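Local coordinates for protein biphenyl 2,3-Dioxygenase Beta Subunit (Sphingobium yanoikuyae, PDB 2GBW) that probably forms the beta subunit of a ring-hydroxylating dioxygenase, an enzyme type that adds dioxygen to aromatic rings, at residues Leu144-Gly148 with Asn149-Val153; Glu52-Leu55 with Thr56-Arg60. One frame throughout, in Å; residues are numbered along the deposited sequence.

Overall arrangement
The two contacts lie well apart, their centres about 37 Å from each other and their nearest atoms about 23 Å, with no touch. Interaction 2 comes first along the chain, in the loop between strands 44-49 and 71-73. Its centre is about 26 Å from the centre of the chain. Interaction 1 closes the hairpin of strands 132-147 and 150-160. Its centre is about 16 Å from that of the chain. Interaction 1 is near two of the zinc-binding histidines: the side chain of F151 is about 4 Å from that of H19, and the side chain of V153 is about 9 Å from that of H45, although no zinc is bound to this chain here. Interaction 2 is away from these sites, reaching a second subunit and a different protein of the six-chain assembly.

Interaction 1 (Leu144-Gly148 with Asn149-Val153); sequences LRRDG and NGFKV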
loop_
_atom_site.group_PDB
_atom_site.type_symbol
_atom_site.label_atom_id
_atom_site.label_comp_id
_atom_site.label_asym_id
_atom_site.label_seq_id
_atom_site.Cartn_x
_atom_site.Cartn_y
_atom_site.Cartn_z
ATOM N N LEU B 144 -19.656 5.780 -32.106
ATOM C CA LEU B 144 -18.713 6.078 -33.183
ATOM C C LEU B 144 -19.441 6.175 -34.504
ATOM O O LEU B 144 -20.493 5.550 -34.691
ATOM C CB LEU B 144 -17.713 4.947 -33.333
ATOM C CG LEU B 144 -16.876 4.471 -32.138
ATOM C CD1 LEU B 144 -15.983 3.374 -32.652
ATOM C CD2 LEU B 144 -16.017 5.559 -31.505
ATOM N N ARG B 145 -18.886 6.935 -35.438
ATOM C CA ARG B 145 -19.324 6.804 -36.829
ATOM C C ARG B 145 -18.126 6.599 -37.728
ATOM O O ARG B 145 -16.999 6.970 -37.412
ATOM C CB ARG B 145 -20.113 8.016 -37.297
ATOM C CG ARG B 145 -19.321 9.310 -37.209
ATOM C CD ARG B 145 -20.023 10.440 -37.982
ATOM N NE ARG B 145 -21.127 10.974 -37.190
ATOM C CZ ARG B 145 -21.049 11.978 -36.316
ATOM N NH1 ARG B 145 -19.903 12.626 -36.094
ATOM N NH2 ARG B 145 -22.135 12.342 -35.648
ATOM N N ARG B 146 -18.403 5.990 -38.865
ATOM C CA ARG B 146 -17.421 5.774 -39.899
ATOM C C ARG B 146 -16.964 7.107 -40.470
ATOM O O ARG B 146 -17.769 7.999 -40.716
ATOM C CB ARG B 146 -18.010 4.911 -41.010
ATOM C CG ARG B 146 -17.948 3.418 -40.705
ATOM C CD ARG B 146 -19.275 2.882 -40.147
ATOM N NE ARG B 146 -19.254 1.417 -39.978
ATOM C CZ ARG B 146 -20.275 0.690 -39.524
ATOM N NH1 ARG B 146 -21.432 1.269 -39.212
ATOM N NH2 ARG B 146 -20.136 -0.622 -39.383
ATOM N N ASP B 147 -15.654 7.232 -40.632
ATOM C CA ASP B 147 -15.053 8.422 -41.185
ATOM C C ASP B 147 -13.909 7.984 -42.102
ATOM O O ASP B 147 -12.855 7.562 -41.645
ATOM C CB ASP B 147 -14.562 9.325 -40.056
ATOM C CG ASP B 147 -14.121 10.681 -40.567
ATOM O OD1 ASP B 147 -14.996 11.538 -40.880
ATOM O OD2 ASP B 147 -12.884 10.862 -40.681
ATOM N N GLY B 148 -14.153 8.033 -43.407
ATOM C CA GLY B 148 -13.194 7.526 -44.391
ATOM C C GLY B 148 -13.009 6.027 -44.238
ATOM O O GLY B 148 -13.983 5.267 -44.254
ATOM N N ASN B 149 -11.756 5.602 -44.084
ATOM C CA ASN B 149 -11.446 4.189 -43.840
ATOM C C ASN B 149 -11.334 3.891 -42.353
ATOM O O ASN B 149 -10.890 2.796 -41.983
ATOM C CB ASN B 149 -10.145 3.766 -44.553
ATOM C CG ASN B 149 -10.393 2.770 -45.687
ATOM O OD1 ASN B 149 -11.210 3.018 -46.589
ATOM N ND2 ASN B 149 -9.685 1.628 -45.639
ATOM N N GLY B 150 -11.736 4.835 -41.492
ATOM C CA GLY B 150 -11.702 4.627 -40.042
ATOM C C GLY B 150 -12.986 5.062 -39.339
ATOM O O GLY B 150 -14.088 4.934 -39.877
ATOM N N PHE B 151 -12.832 5.599 -38.132
ATOM C CA PHE B 151 -13.950 6.023 -37.298
ATOM C C PHE B 151 -13.592 7.319 -36.616
ATOM O O PHE B 151 -12.414 7.614 -36.468
ATOM C CB PHE B 151 -14.210 4.980 -36.193
ATOM C CG PHE B 151 -14.513 3.626 -36.733
ATOM C CD1 PHE B 151 -13.483 2.737 -37.012
ATOM C CD2 PHE B 151 -15.817 3.268 -37.048
ATOM C CE1 PHE B 151 -13.751 1.494 -37.550
ATOM C CE2 PHE B 151 -16.097 2.035 -37.624
ATOM C CZ PHE B 151 -15.057 1.135 -37.843
ATOM N N LYS B 152 -14.613 8.071 -36.189
ATOM C CA LYS B 152 -14.462 9.112 -35.188
ATOM C C LYS B 152 -15.474 8.966 -34.078
ATOM O O LYS B 152 -16.597 8.578 -34.311
ATOM C CB LYS B 152 -14.586 10.488 -35.834
ATOM C CG LYS B 152 -13.408 10.806 -36.771
ATOM C CD LYS B 152 -13.455 12.250 -37.278
ATOM C CE LYS B 152 -12.245 12.553 -38.156
ATOM N NZ LYS B 152 -12.318 13.910 -38.769
ATOM N N VAL B 153 -15.084 9.312 -32.849
ATOM C CA VAL B 153 -16.038 9.240 -31.750
ATOM C C VAL B 153 -16.821 10.561 -31.697
ATOM O O VAL B 153 -16.239 11.651 -31.842
ATOM C CB VAL B 153 -15.331 8.884 -30.419
ATOM C CG1 VAL B 153 -14.265 9.953 -30.023
ATOM C CG2 VAL B 153 -16.347 8.713 -29.242
HETATM O O HOH W 1 -14.522 14.153 -40.519
#
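N149 follows G148 at the corner of a tight antiparallel beta hairpin, whose two-residue type II' turn, flanked by D147 and G150, joins strands 132-147 and 150-160. G148 has a positive phi (64°), which favours glycine. G150 closes the turn: its N donates to D147 O at 3.0 Å and its O accepts from D147 N at 2.9 Å. F151, in a non-hydrogen-bonded pair with R146, lies alongside it, both side chains pointing the same way; CE2 of F151 comes within 3.9 Å of R146 CG, ring and guanidinium planes being 39° apart. The end of R146 is anchored by E110 and the carbonyl of G114. K152 and R145 form a hydrogen-bonded pair, K152 N to R145 O measuring 2.9 Å. With CG anti to the carbonyl carbon (chi1 -68°), the K152 chain runs extended past D147, bringing CE to 3.1 Å from D147 OD2; the salt bridge from NZ is long, but a water links NZ to D147 OD1, and Q37 O accepts from NZ too. V153 presents CB to L144 CD2 at 3.6 Å. Backbone bonds tie V153 to M39 and A41 and L144 to L116, while helix 10-28 packs on F151 through D15 and I16, and strand 40-41 meets K152 and V153.

Interaction 2 (Glu52-Leu55 with Thr56-Arg60); sequences EQRL and TRDRR
The guanidinium groups of R54 and R60 lie flat on each other, centres 4.0 Å apart and planes inclined by 24°. R54 reaches there by a chain extended from CG to NE, whereas R60 turns at its third torsion (chi3 -72°), which lays its head across R54. Both groups are held by carboxylates. R54 grips E52 side-on, NE and NH2 converging on the single oxygen OE2 from its anti side; R54 NE to E52 OE2 is 2.8 Å. The same OE2 takes a salt bridge from R60 NH1 at 3.3 Å, with carboxylate and guanidinium planes 57° apart. R60 spans D58: its NE meets the syn lone pair of OD1 at 2.9 Å, and its NH2 reaches OD2 from above the carboxylate plane. D58 OD1 also accepts from R60 N at 3.0 Å, an Asx turn, just after the type I turn closed by D58 N to L55 O at 3.1 Å. Replacing R54 with an alanine would probably strip E52 OE2 of two donors and leave the R60 guanidinium without its stacking partner. Across the interface, the chain of another protein bonds to E52 OE1 and R60 NH2, and T56 OG1 bonds to D94 of the second subunit. E52 OE2 is shared by both arginines and R60 by both carboxylates, so the negative charges probably offset the like charges stacked together, consistent with a loop shape held by ionic pairing where subunits meet.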
loop_
_atom_site.group_PDB
_atom_site.type_symbol
_atom_site.label_atom_id
_atom_site.label_comp_id
_atom_site.label_asym_id
_atom_site.label_seq_id
_atom_site.Cartn_x
_atom_site.Cartn_y
_atom_site.Cartn_z
ATOM N N GLU B 52 -22.537 9.168 -7.257
ATOM C CA GLU B 52 -22.447 9.069 -5.823
ATOM C C GLU B 52 -22.872 7.653 -5.378
ATOM O O GLU B 52 -23.527 6.886 -6.116
ATOM C CB GLU B 52 -23.235 10.220 -5.174
ATOM C CG GLU B 52 -24.691 10.080 -5.292
ATOM C CD GLU B 52 -25.446 11.212 -4.648
ATOM O OE1 GLU B 52 -24.882 11.878 -3.751
ATOM O OE2 GLU B 52 -26.609 11.414 -5.031
ATOM N N GLN B 53 -22.443 7.282 -4.183
ATOM C CA GLN B 53 -22.898 6.046 -3.554
ATOM C C GLN B 53 -24.286 6.270 -2.931
ATOM O O GLN B 53 -24.488 7.130 -2.070
ATOM C CB GLN B 53 -21.921 5.584 -2.486
ATOM C CG GLN B 53 -20.503 5.264 -2.968
ATOM C CD GLN B 53 -20.450 4.052 -3.885
ATOM O OE1 GLN B 53 -21.377 3.794 -4.634
ATOM N NE2 GLN B 53 -19.356 3.307 -3.832
ATOM N N ARG B 54 -25.250 5.532 -3.429
ATOM C CA ARG B 54 -26.617 5.670 -2.968
ATOM C C ARG B 54 -27.124 4.342 -2.544
ATOM O O ARG B 54 -26.749 3.323 -3.138
ATOM C CB ARG B 54 -27.502 6.109 -4.108
ATOM C CG ARG B 54 -27.202 7.479 -4.608
ATOM C CD ARG B 54 -28.094 7.839 -5.781
ATOM N NE ARG B 54 -27.867 9.195 -6.219
ATOM C CZ ARG B 54 -28.417 9.737 -7.305
ATOM N NH1 ARG B 54 -29.241 9.041 -8.071
ATOM N NH2 ARG B 54 -28.124 10.984 -7.627
ATOM N N LEU B 55 -28.042 4.359 -1.580
ATOM C CA LEU B 55 -28.740 3.143 -1.186
ATOM C C LEU B 55 -29.604 2.676 -2.338
ATOM O O LEU B 55 -30.152 3.493 -3.098
ATOM C CB LEU B 55 -29.599 3.381 0.050
ATOM C CG LEU B 55 -28.786 3.685 1.303
ATOM C CD1 LEU B 55 -29.643 3.779 2.542
ATOM C CD2 LEU B 55 -27.693 2.614 1.468
ATOM N N THR B 56 -29.727 1.355 -2.470
ATOM C CA THR B 56 -30.642 0.781 -3.447
ATOM C C THR B 56 -32.061 1.360 -3.400
ATOM O O THR B 56 -32.681 1.526 -4.439
ATOM C CB THR B 56 -30.719 -0.759 -3.326
ATOM O OG1 THR B 56 -29.426 -1.319 -3.606
ATOM C CG2 THR B 56 -31.713 -1.305 -4.309
ATOM N N ARG B 57 -32.579 1.690 -2.218
ATOM C CA ARG B 57 -33.971 2.195 -2.118
ATOM C C ARG B 57 -34.197 3.586 -2.746
ATOM O O ARG B 57 -35.339 3.983 -2.996
ATOM C CB ARG B 57 -34.451 2.207 -0.659
ATOM C CG ARG B 57 -33.777 3.253 0.252
ATOM C CD ARG B 57 -34.698 3.535 1.416
ATOM N NE ARG B 57 -33.990 3.722 2.662
ATOM C CZ ARG B 57 -33.304 2.761 3.288
ATOM N NH1 ARG B 57 -33.180 1.514 2.771
ATOM N NH2 ARG B 57 -32.716 3.061 4.433
ATOM N N ASP B 58 -33.107 4.321 -2.968
ATOM C CA ASP B 58 -33.138 5.638 -3.575
ATOM C C ASP B 58 -33.652 5.563 -5.013
ATOM O O ASP B 58 -33.133 4.803 -5.810
ATOM C CB ASP B 58 -31.714 6.201 -3.595
ATOM C CG ASP B 58 -31.686 7.665 -3.752
ATOM O OD1 ASP B 58 -32.045 8.173 -4.821
ATOM O OD2 ASP B 58 -31.302 8.318 -2.772
ATOM N N ARG B 59 -34.658 6.363 -5.340
ATOM C CA ARG B 59 -35.261 6.287 -6.668
ATOM C C ARG B 59 -34.842 7.437 -7.596
ATOM O O ARG B 59 -35.349 7.550 -8.729
ATOM C CB ARG B 59 -36.790 6.192 -6.549
ATOM C CG ARG B 59 -37.244 5.035 -5.660
ATOM C CD ARG B 59 -38.769 4.921 -5.525
ATOM N NE ARG B 59 -39.355 4.195 -6.664
ATOM C CZ ARG B 59 -39.764 4.762 -7.804
ATOM N NH1 ARG B 59 -39.672 6.084 -7.981
ATOM N NH2 ARG B 59 -40.267 4.009 -8.777
ATOM N N ARG B 60 -33.891 8.249 -7.143
ATOM C CA ARG B 60 -33.403 9.385 -7.916
ATOM C C ARG B 60 -32.745 8.933 -9.213
ATOM O O ARG B 60 -32.161 7.836 -9.302
ATOM C CB ARG B 60 -32.407 10.210 -7.110
ATOM C CG ARG B 60 -33.042 10.952 -5.979
ATOM C CD ARG B 60 -32.039 11.773 -5.229
ATOM N NE ARG B 60 -31.163 10.915 -4.447
ATOM C CZ ARG B 60 -29.997 11.286 -3.922
ATOM N NH1 ARG B 60 -29.531 12.515 -4.113
ATOM N NH2 ARG B 60 -29.278 10.408 -3.214
HETATM O O HOH W 2 -31.060 6.625 -7.405
HETATM O O HOH W 3 -29.189 6.988 -1.014
HETATM O O HOH W 4 -30.034 3.499 -5.795
#